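TetR family transcriptional regulator (Chloroflexus aurantiacus, PDB 3NRG) probably binds cis-regulatory DNA through a helix-turn-helix motif and acts as a transcription factor of the TetR family. Local coordinates at residues Y61-I65 with I111-A115; T85-A89 with L210-R215; K139-E143 with L155-A160. All coordinates share one frame; numbering follows the deposited sequence.

Interaction 1 of 3, residues Y61-I65 with I111-A115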
loop_
_atom_site.group_PDB
_atom_site.type_symbol
_atom_site.label_atom_id
_atom_site.label_comp_id
_atom_site.label_asym_id
_atom_site.label_seq_id
_atom_site.Cartn_x
_atom_site.Cartn_y
_atom_site.Cartn_z
ATOM N N TYR A 61 -1.528 -13.015 9.480
ATOM C CA TYR A 61 -1.965 -12.127 8.405
ATOM C C TYR A 61 -2.399 -10.754 8.940
ATOM O O TYR A 61 -2.070 -9.731 8.335
ATOM C CB TYR A 61 -3.097 -12.771 7.593
ATOM C CG TYR A 61 -3.538 -11.932 6.414
ATOM C CD1 TYR A 61 -2.778 -11.877 5.249
ATOM C CD2 TYR A 61 -4.717 -11.191 6.462
ATOM C CE1 TYR A 61 -3.172 -11.096 4.166
ATOM C CE2 TYR A 61 -5.126 -10.411 5.381
ATOM C CZ TYR A 61 -4.346 -10.363 4.234
ATOM O OH TYR A 61 -4.733 -9.597 3.162
ATOM N N LEU A 62 -3.135 -10.735 10.069
ATOM C CA LEU A 62 -3.584 -9.497 10.716
ATOM C C LEU A 62 -2.398 -8.657 11.173
ATOM O O LEU A 62 -2.427 -7.431 11.035
ATOM C CB LEU A 62 -4.495 -9.811 11.915
ATOM C CG LEU A 62 -5.999 -9.673 11.679
ATOM C CD1 LEU A 62 -6.534 -10.811 10.814
ATOM C CD2 LEU A 62 -6.748 -9.647 12.992
ATOM N N TYR A 63 -1.350 -9.316 11.720
ATOM C CA TYR A 63 -0.124 -8.648 12.168
ATOM C C TYR A 63 0.581 -7.956 10.984
ATOM O O TYR A 63 1.018 -6.811 11.112
ATOM C CB TYR A 63 0.816 -9.664 12.860
ATOM C CG TYR A 63 2.218 -9.146 13.116
ATOM C CD1 TYR A 63 2.477 -8.265 14.163
ATOM C CD2 TYR A 63 3.294 -9.580 12.349
ATOM C CE1 TYR A 63 3.766 -7.792 14.410
ATOM C CE2 TYR A 63 4.588 -9.112 12.584
ATOM C CZ TYR A 63 4.820 -8.223 13.622
ATOM O OH TYR A 63 6.093 -7.769 13.868
ATOM N N LEU A 64 0.657 -8.644 9.833
ATOM C CA LEU A 64 1.290 -8.112 8.631
ATOM C C LEU A 64 0.490 -6.945 8.025
ATOM O O LEU A 64 1.090 -5.984 7.532
ATOM C CB LEU A 64 1.495 -9.227 7.593
ATOM C CG LEU A 64 2.423 -10.379 8.006
ATOM C CD1 LEU A 64 2.350 -11.483 7.029
ATOM C CD2 LEU A 64 3.865 -9.911 8.158
ATOM N N ILE A 65 -0.862 -7.021 8.079
ATOM C CA ILE A 65 -1.749 -5.953 7.592
ATOM C C ILE A 65 -1.617 -4.696 8.482
ATOM O O ILE A 65 -1.487 -3.580 7.959
ATOM C CB ILE A 65 -3.232 -6.467 7.466
ATOM C CG1 ILE A 65 -3.414 -7.394 6.228
ATOM C CG2 ILE A 65 -4.259 -5.305 7.463
ATOM C CD1 ILE A 65 -3.260 -6.693 4.820
ATOM N N ILE A 111 0.906 -7.122 -0.034
ATOM C CA ILE A 111 -0.024 -7.801 0.880
ATOM C C ILE A 111 -1.311 -6.950 1.056
ATOM O O ILE A 111 -2.420 -7.483 0.969
ATOM C CB ILE A 111 0.671 -8.130 2.243
ATOM C CG1 ILE A 111 1.811 -9.161 2.045
ATOM C CG2 ILE A 111 -0.348 -8.624 3.284
ATOM C CD1 ILE A 111 2.846 -9.204 3.186
ATOM N N ALA A 112 -1.150 -5.625 1.231
ATOM C CA ALA A 112 -2.274 -4.691 1.365
ATOM C C ALA A 112 -3.066 -4.579 0.047
ATOM O O ALA A 112 -4.291 -4.426 0.076
ATOM C CB ALA A 112 -1.765 -3.321 1.792
ATOM N N TYR A 113 -2.360 -4.673 -1.105
ATOM C CA TYR A 113 -2.973 -4.611 -2.433
ATOM C C TYR A 113 -3.838 -5.844 -2.699
ATOM O O TYR A 113 -4.943 -5.706 -3.237
ATOM C CB TYR A 113 -1.891 -4.462 -3.519
ATOM C CG TYR A 113 -2.431 -4.447 -4.937
ATOM C CD1 TYR A 113 -2.996 -3.295 -5.477
ATOM C CD2 TYR A 113 -2.297 -5.557 -5.768
ATOM C CE1 TYR A 113 -3.483 -3.272 -6.786
ATOM C CE2 TYR A 113 -2.773 -5.544 -7.080
ATOM C CZ TYR A 113 -3.362 -4.398 -7.586
ATOM O OH TYR A 113 -3.824 -4.381 -8.878
ATOM N N LYS A 114 -3.336 -7.059 -2.325
ATOM C CA LYS A 114 -4.079 -8.305 -2.530
ATOM C C LYS A 114 -5.356 -8.347 -1.679
ATOM O O LYS A 114 -6.347 -8.936 -2.097
ATOM C CB LYS A 114 -3.193 -9.530 -2.242
ATOM C CG LYS A 114 -2.247 -9.896 -3.382
ATOM C CD LYS A 114 -1.578 -11.248 -3.131
ATOM C CE LYS A 114 -0.832 -11.747 -4.341
ATOM N NZ LYS A 114 -0.322 -13.121 -4.141
ATOM N N ALA A 115 -5.343 -7.681 -0.493
ATOM C CA ALA A 115 -6.498 -7.628 0.417
ATOM C C ALA A 115 -7.725 -6.956 -0.234
ATOM O O ALA A 115 -8.856 -7.199 0.192
ATOM C CB ALA A 115 -6.120 -6.896 1.699
#

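Interaction 2 of 3, residues T85-A89 with L210-R215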
loop_
_atom_site.group_PDB
_atom_site.type_symbol
_atom_site.label_atom_id
_atom_site.label_comp_id
_atom_site.label_asym_id
_atom_site.label_seq_id
_atom_site.Cartn_x
_atom_site.Cartn_y
_atom_site.Cartn_z
ATOM N N THR A 85 -2.177 25.148 -1.621
ATOM C CA THR A 85 -3.596 25.218 -1.231
ATOM C C THR A 85 -4.454 24.615 -2.356
ATOM O O THR A 85 -5.674 24.510 -2.221
ATOM C CB THR A 85 -4.013 26.677 -0.919
ATOM O OG1 THR A 85 -3.889 27.476 -2.102
ATOM C CG2 THR A 85 -3.207 27.287 0.225
ATOM N N ASP A 86 -3.802 24.234 -3.472
ATOM C CA ASP A 86 -4.455 23.665 -4.646
ATOM C C ASP A 86 -4.674 22.171 -4.459
ATOM O O ASP A 86 -3.746 21.458 -4.059
ATOM C CB ASP A 86 -3.602 23.926 -5.896
ATOM C CG ASP A 86 -4.269 23.537 -7.192
ATOM O OD1 ASP A 86 -5.197 24.252 -7.616
ATOM O OD2 ASP A 86 -3.808 22.564 -7.829
HETATM N N MSE A 87 -5.901 21.688 -4.755
HETATM C CA MSE A 87 -6.263 20.277 -4.609
HETATM C C MSE A 87 -5.428 19.373 -5.519
HETATM O O MSE A 87 -5.002 18.297 -5.090
HETATM C CB MSE A 87 -7.761 20.068 -4.877
HETATM C CG MSE A 87 -8.276 18.709 -4.399
HETATM SE SE MSE A 87 -10.039 18.341 -5.043
HETATM C CE MSE A 87 -9.606 17.708 -6.752
ATOM N N PHE A 88 -5.195 19.804 -6.773
ATOM C CA PHE A 88 -4.427 19.012 -7.734
ATOM C C PHE A 88 -2.937 18.983 -7.427
ATOM O O PHE A 88 -2.296 17.948 -7.615
ATOM C CB PHE A 88 -4.719 19.455 -9.169
ATOM C CG PHE A 88 -6.154 19.189 -9.555
ATOM C CD1 PHE A 88 -6.596 17.891 -9.802
ATOM C CD2 PHE A 88 -7.087 20.218 -9.579
ATOM C CE1 PHE A 88 -7.938 17.636 -10.089
ATOM C CE2 PHE A 88 -8.423 19.965 -9.894
ATOM C CZ PHE A 88 -8.838 18.677 -10.155
ATOM N N ALA A 89 -2.403 20.077 -6.857
ATOM C CA ALA A 89 -1.010 20.123 -6.423
ATOM C C ALA A 89 -0.828 19.201 -5.212
ATOM O O ALA A 89 0.202 18.526 -5.101
ATOM C CB ALA A 89 -0.619 21.542 -6.071
ATOM N N LEU A 210 -6.585 14.477 -14.901
ATOM C CA LEU A 210 -7.604 14.607 -13.853
ATOM C C LEU A 210 -7.976 16.071 -13.601
ATOM O O LEU A 210 -9.150 16.378 -13.373
ATOM C CB LEU A 210 -7.130 13.941 -12.550
ATOM C CG LEU A 210 -6.831 12.424 -12.623
ATOM C CD1 LEU A 210 -6.056 11.972 -11.414
ATOM C CD2 LEU A 210 -8.107 11.608 -12.775
ATOM N N GLU A 211 -6.978 16.982 -13.690
ATOM C CA GLU A 211 -7.185 18.417 -13.501
ATOM C C GLU A 211 -8.077 19.001 -14.604
ATOM O O GLU A 211 -9.074 19.654 -14.296
ATOM C CB GLU A 211 -5.837 19.154 -13.435
ATOM C CG GLU A 211 -5.956 20.623 -13.066
ATOM C CD GLU A 211 -4.648 21.385 -13.061
ATOM O OE1 GLU A 211 -3.735 21.017 -13.836
ATOM O OE2 GLU A 211 -4.555 22.388 -12.319
ATOM N N ARG A 212 -7.745 18.729 -15.888
ATOM C CA ARG A 212 -8.542 19.220 -17.022
ATOM C C ARG A 212 -9.960 18.639 -17.001
ATOM O O ARG A 212 -10.916 19.323 -17.370
ATOM C CB ARG A 212 -7.862 18.898 -18.364
ATOM C CG ARG A 212 -6.580 19.676 -18.621
ATOM C CD ARG A 212 -6.098 19.501 -20.054
ATOM N NE ARG A 212 -5.758 18.109 -20.361
ATOM C CZ ARG A 212 -4.525 17.612 -20.301
ATOM N NH1 ARG A 212 -3.505 18.392 -19.960
ATOM N NH2 ARG A 212 -4.302 16.337 -20.590
ATOM N N GLY A 213 -10.077 17.393 -16.558
ATOM C CA GLY A 213 -11.355 16.697 -16.503
ATOM C C GLY A 213 -12.281 17.138 -15.386
ATOM O O GLY A 213 -13.502 17.022 -15.520
HETATM N N MSE A 214 -11.715 17.641 -14.265
HETATM C CA MSE A 214 -12.517 17.990 -13.077
HETATM C C MSE A 214 -12.578 19.480 -12.746
HETATM O O MSE A 214 -13.586 19.928 -12.190
HETATM C CB MSE A 214 -12.044 17.201 -11.851
HETATM C CG MSE A 214 -12.178 15.720 -12.011
HETATM SE SE MSE A 214 -11.534 14.766 -10.477
HETATM C CE MSE A 214 -11.535 12.994 -11.243
ATOM N N ARG A 215 -11.478 20.232 -12.986
ATOM C CA ARG A 215 -11.438 21.661 -12.642
ATOM C C ARG A 215 -12.398 22.486 -13.494
ATOM O O ARG A 215 -12.581 22.194 -14.677
ATOM C CB ARG A 215 -10.010 22.222 -12.737
ATOM C CG ARG A 215 -9.844 23.558 -12.016
ATOM C CD ARG A 215 -8.548 24.252 -12.368
ATOM N NE ARG A 215 -7.394 23.615 -11.738
ATOM C CZ ARG A 215 -6.963 23.900 -10.513
ATOM N NH1 ARG A 215 -7.610 24.788 -9.763
ATOM N NH2 ARG A 215 -5.894 23.291 -10.021
#

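Interaction 3 of 3, residues K139-E143 with L155-A160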
loop_
_atom_site.group_PDB
_atom_site.type_symbol
_atom_site.label_atom_id
_atom_site.label_comp_id
_atom_site.label_asym_id
_atom_site.label_seq_id
_atom_site.Cartn_x
_atom_site.Cartn_y
_atom_site.Cartn_z
ATOM N N LYS A 139 -13.646 11.342 -2.006
ATOM C CA LYS A 139 -15.015 11.879 -2.094
ATOM C C LYS A 139 -15.142 13.163 -1.263
ATOM O O LYS A 139 -15.728 14.139 -1.729
ATOM C CB LYS A 139 -16.043 10.827 -1.641
ATOM C CG LYS A 139 -17.475 11.156 -2.048
ATOM C CD LYS A 139 -18.457 10.114 -1.545
ATOM C CE LYS A 139 -19.879 10.498 -1.858
ATOM N NZ LYS A 139 -20.840 9.484 -1.363
ATOM N N GLN A 140 -14.530 13.175 -0.062
ATOM C CA GLN A 140 -14.509 14.344 0.824
ATOM C C GLN A 140 -13.773 15.516 0.147
ATOM O O GLN A 140 -14.270 16.640 0.173
ATOM C CB GLN A 140 -13.842 13.981 2.168
ATOM C CG GLN A 140 -13.949 15.066 3.245
ATOM C CD GLN A 140 -13.146 14.727 4.492
ATOM O OE1 GLN A 140 -13.003 13.558 4.885
ATOM N NE2 GLN A 140 -12.641 15.751 5.166
ATOM N N LEU A 141 -12.613 15.235 -0.506
ATOM C CA LEU A 141 -11.819 16.259 -1.216
ATOM C C LEU A 141 -12.575 16.838 -2.407
ATOM O O LEU A 141 -12.528 18.050 -2.626
ATOM C CB LEU A 141 -10.465 15.692 -1.690
ATOM C CG LEU A 141 -9.457 15.280 -0.613
ATOM C CD1 LEU A 141 -8.239 14.660 -1.242
ATOM C CD2 LEU A 141 -9.035 16.463 0.235
ATOM N N VAL A 142 -13.265 15.970 -3.187
ATOM C CA VAL A 142 -14.044 16.403 -4.356
ATOM C C VAL A 142 -15.248 17.247 -3.915
ATOM O O VAL A 142 -15.507 18.295 -4.513
ATOM C CB VAL A 142 -14.452 15.210 -5.277
ATOM C CG1 VAL A 142 -15.380 15.664 -6.396
ATOM C CG2 VAL A 142 -13.224 14.526 -5.853
ATOM N N GLU A 143 -15.945 16.828 -2.826
ATOM C CA GLU A 143 -17.083 17.585 -2.271
ATOM C C GLU A 143 -16.650 18.971 -1.803
ATOM O O GLU A 143 -17.380 19.942 -2.018
ATOM C CB GLU A 143 -17.762 16.811 -1.134
ATOM C CG GLU A 143 -18.731 15.754 -1.631
ATOM C CD GLU A 143 -19.181 14.728 -0.608
ATOM O OE1 GLU A 143 -18.396 14.421 0.319
ATOM O OE2 GLU A 143 -20.278 14.154 -0.798
ATOM N N LEU A 155 -20.423 18.101 -11.279
ATOM C CA LEU A 155 -19.596 16.911 -11.051
ATOM C C LEU A 155 -20.159 16.005 -9.953
ATOM O O LEU A 155 -20.529 16.489 -8.879
ATOM C CB LEU A 155 -18.149 17.332 -10.715
ATOM C CG LEU A 155 -17.084 16.220 -10.673
ATOM C CD1 LEU A 155 -16.818 15.657 -12.050
ATOM C CD2 LEU A 155 -15.792 16.738 -10.082
ATOM N N ASP A 156 -20.240 14.688 -10.231
ATOM C CA ASP A 156 -20.675 13.710 -9.243
ATOM C C ASP A 156 -19.465 13.299 -8.409
ATOM O O ASP A 156 -18.497 12.762 -8.956
ATOM C CB ASP A 156 -21.306 12.490 -9.925
ATOM C CG ASP A 156 -21.865 11.476 -8.945
ATOM O OD1 ASP A 156 -23.007 11.670 -8.479
ATOM O OD2 ASP A 156 -21.159 10.490 -8.646
ATOM N N ALA A 157 -19.485 13.630 -7.097
ATOM C CA ALA A 157 -18.370 13.372 -6.175
ATOM C C ALA A 157 -18.000 11.897 -6.096
ATOM O O ALA A 157 -16.811 11.567 -6.085
ATOM C CB ALA A 157 -18.697 13.908 -4.791
ATOM N N ASP A 158 -19.012 11.006 -6.052
ATOM C CA ASP A 158 -18.798 9.559 -5.989
ATOM C C ASP A 158 -18.040 9.053 -7.238
ATOM O O ASP A 158 -17.079 8.285 -7.109
ATOM C CB ASP A 158 -20.138 8.827 -5.828
ATOM C CG ASP A 158 -19.997 7.340 -5.593
ATOM O OD1 ASP A 158 -19.702 6.614 -6.562
ATOM O OD2 ASP A 158 -20.234 6.894 -4.450
ATOM N N THR A 159 -18.458 9.519 -8.432
ATOM C CA THR A 159 -17.846 9.149 -9.709
ATOM C C THR A 159 -16.389 9.640 -9.787
ATOM O O THR A 159 -15.504 8.877 -10.175
ATOM C CB THR A 159 -18.715 9.665 -10.875
ATOM O OG1 THR A 159 -20.044 9.165 -10.724
ATOM C CG2 THR A 159 -18.172 9.261 -12.224
ATOM N N ALA A 160 -16.145 10.914 -9.402
ATOM C CA ALA A 160 -14.800 11.499 -9.396
ATOM C C ALA A 160 -13.885 10.766 -8.397
ATOM O O ALA A 160 -12.707 10.551 -8.694
ATOM C CB ALA A 160 -14.873 12.979 -9.054
#

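Interaction 1 of 3, residues Y61-I65 with I111-A115
Ile111 reaches across to Tyr61, Leu64 and Ile65 at the point where, in this TetR-type fold, the long helix 57-78 leading away from the predicted helix-turn-helix meets the short helix 106-114 of the C-terminal domain. The seam illustrates how an all-helical regulator can be joined by apolar packing: six residues touch, and five of them are buried.

Followed outward, the Ile111 side chain divides its partners between its two branches. The bond from CA to CB heads toward helix 57-78. With chi1 at -65°, CG1 stands beside the backbone N and CG2 anti to it. CG2 touches two side chains standing side by side, Ile65 through CD1 at 3.8 Å and Tyr61 through CE1 at 3.9 Å. It meets the phenol ring obliquely. The CG1 branch runs on to CD1, whose nearest partner is CD1 of Leu64 at 4.5 Å.

The Tyr61 and Ile111 side chains run roughly antiparallel as they pass. Within its own helix the phenol ring is backed by Ile65, whose CG1 stands 3.5 Å over one face, nearer the ring's margin than its middle. Ile65 continues along the ring to its hydroxyl end, where CD1 also packs on Ala112 CA.

Helix 12-28 closes in on the same seam, Phe26 touching both Leu64 and Ile111, and Leu23 touching Ile111. The N-terminal helices and the C-terminal domain therefore share one hydrophobic junction, consistent with domain coupling in this family. At the far end of the phenol, Tyr61 OH comes 3.4 Å from the Ala115 CB methyl, while Ile65 CD1 approaches that methyl at 4.2 Å.

Interaction 2 of 3, residues T85-A89 with L210-R215
Arg215, just past the end of helix 196-214, joins Asp86 at the start of helix 87-104 in a salt-bridge network that also includes Glu211. Ionic contacts come first. Arg215 NH2 donates to the syn lone pair of Asp86 OD1 at 2.7 Å and 166°, and the carboxylate and guanidinium planes are nearly coplanar. The same NH2 bonds to the anti lone pair of Glu211 OE2 at 2.8 Å, tilted somewhat from the guanidinium plane, while NE adds a weak bond to that oxygen.

Packing round the Phe88 ring is the second kind of contact. Glu211 CA makes a CH-pi contact 3.7 Å from the centroid of the Phe88 ring, and CE of selenomethionine Met87 lies over the opposite face. At the ring edge, CZ meets Met214 CB at 3.9 Å, and CD2 lies under the face of the Arg215 guanidinium, 3.3 Å from NH2.

Capping is the third element: Asp86 is the N-cap of helix 87-104, its OD2 accepting from Ala89 N at 3.0 Å.

One carboxylate thus both caps a helix and holds the arginine, whose positive charge probably compensates the repulsion between Asp86 and Glu211, with OD2 and OE2 4.6 Å apart.

Interaction 3 of 3, residues K139-E143 with L155-A160
Val142 and Ala157 form the centre of a contact between consecutive helices of the C-terminal domain, 124-147 and 157-179, which a short link folds back on each other as a helical hairpin. The small Ala157 and Ala160 are consistent with the close approach of the backbones, the Lys139 and Ala157 CA atoms being 5.5 Å apart. Val142 CG1, anti to the backbone N (chi1 174°), is inserted among three residues, with Ala157 CA and Ala160 CB at 3.8 Å each and Leu155 CD2 at 3.9 Å. Its second methyl, CG2, also lies against Ala160 CB.

The Ala157 methyl enters the surface of helix 124-147. There it is bordered by the aliphatic parts of two charged residues, Glu143 CG at 3.7 Å and Lys139 CG at 4.1 Å. Beyond CG the lysine chain is fully extended and passes alongside the start of helix 157-179. Its NZ halts 4.1 Å from Asp158 OD2, too far for a salt bridge, so any attraction is probably long-range.

Behind this first shell, Asp156 fixes the beginning of the second helix as its N-cap. Its OD2 accepts twice from one residue: from Thr159 N through the anti lone pair, with an N-H...O angle of 150°, and from Thr159 OG1 at 2.7 Å, from above the carboxylate plane. The cap lies one residue before Ala157, and so probably steadies the turn from which that methyl projects.

Farther along helix 157-179, Lys139 touches Ala161 and Val142 touches Leu164. Met214 of helix 196-214 packs on Ala160 and Leu164, placing the hairpin beside that C-terminal helix.

Overall arrangement
The chemistry of the three contacts varies with their place in the fold. Interaction 1, about 9 Å from the centre of the chain, is the buried, apolar one and joins helix 57-78, which follows the predicted DNA-binding motif, to helix 106-114. Interactions 2 and 3 lie more than 20 Å out, partly buried, and combine hydrophobic packing with charged groups and capped helix starts; only interaction 2 has salt bridges between its segments. These two have centres 12 Å apart and touch, with Met87 SE near Leu141 O at 3.5 Å. Interaction 3 is nested within the loop that interaction 2 closes, whereas interactions 1 and 2 alternate along the chain, their centres 31 Å apart.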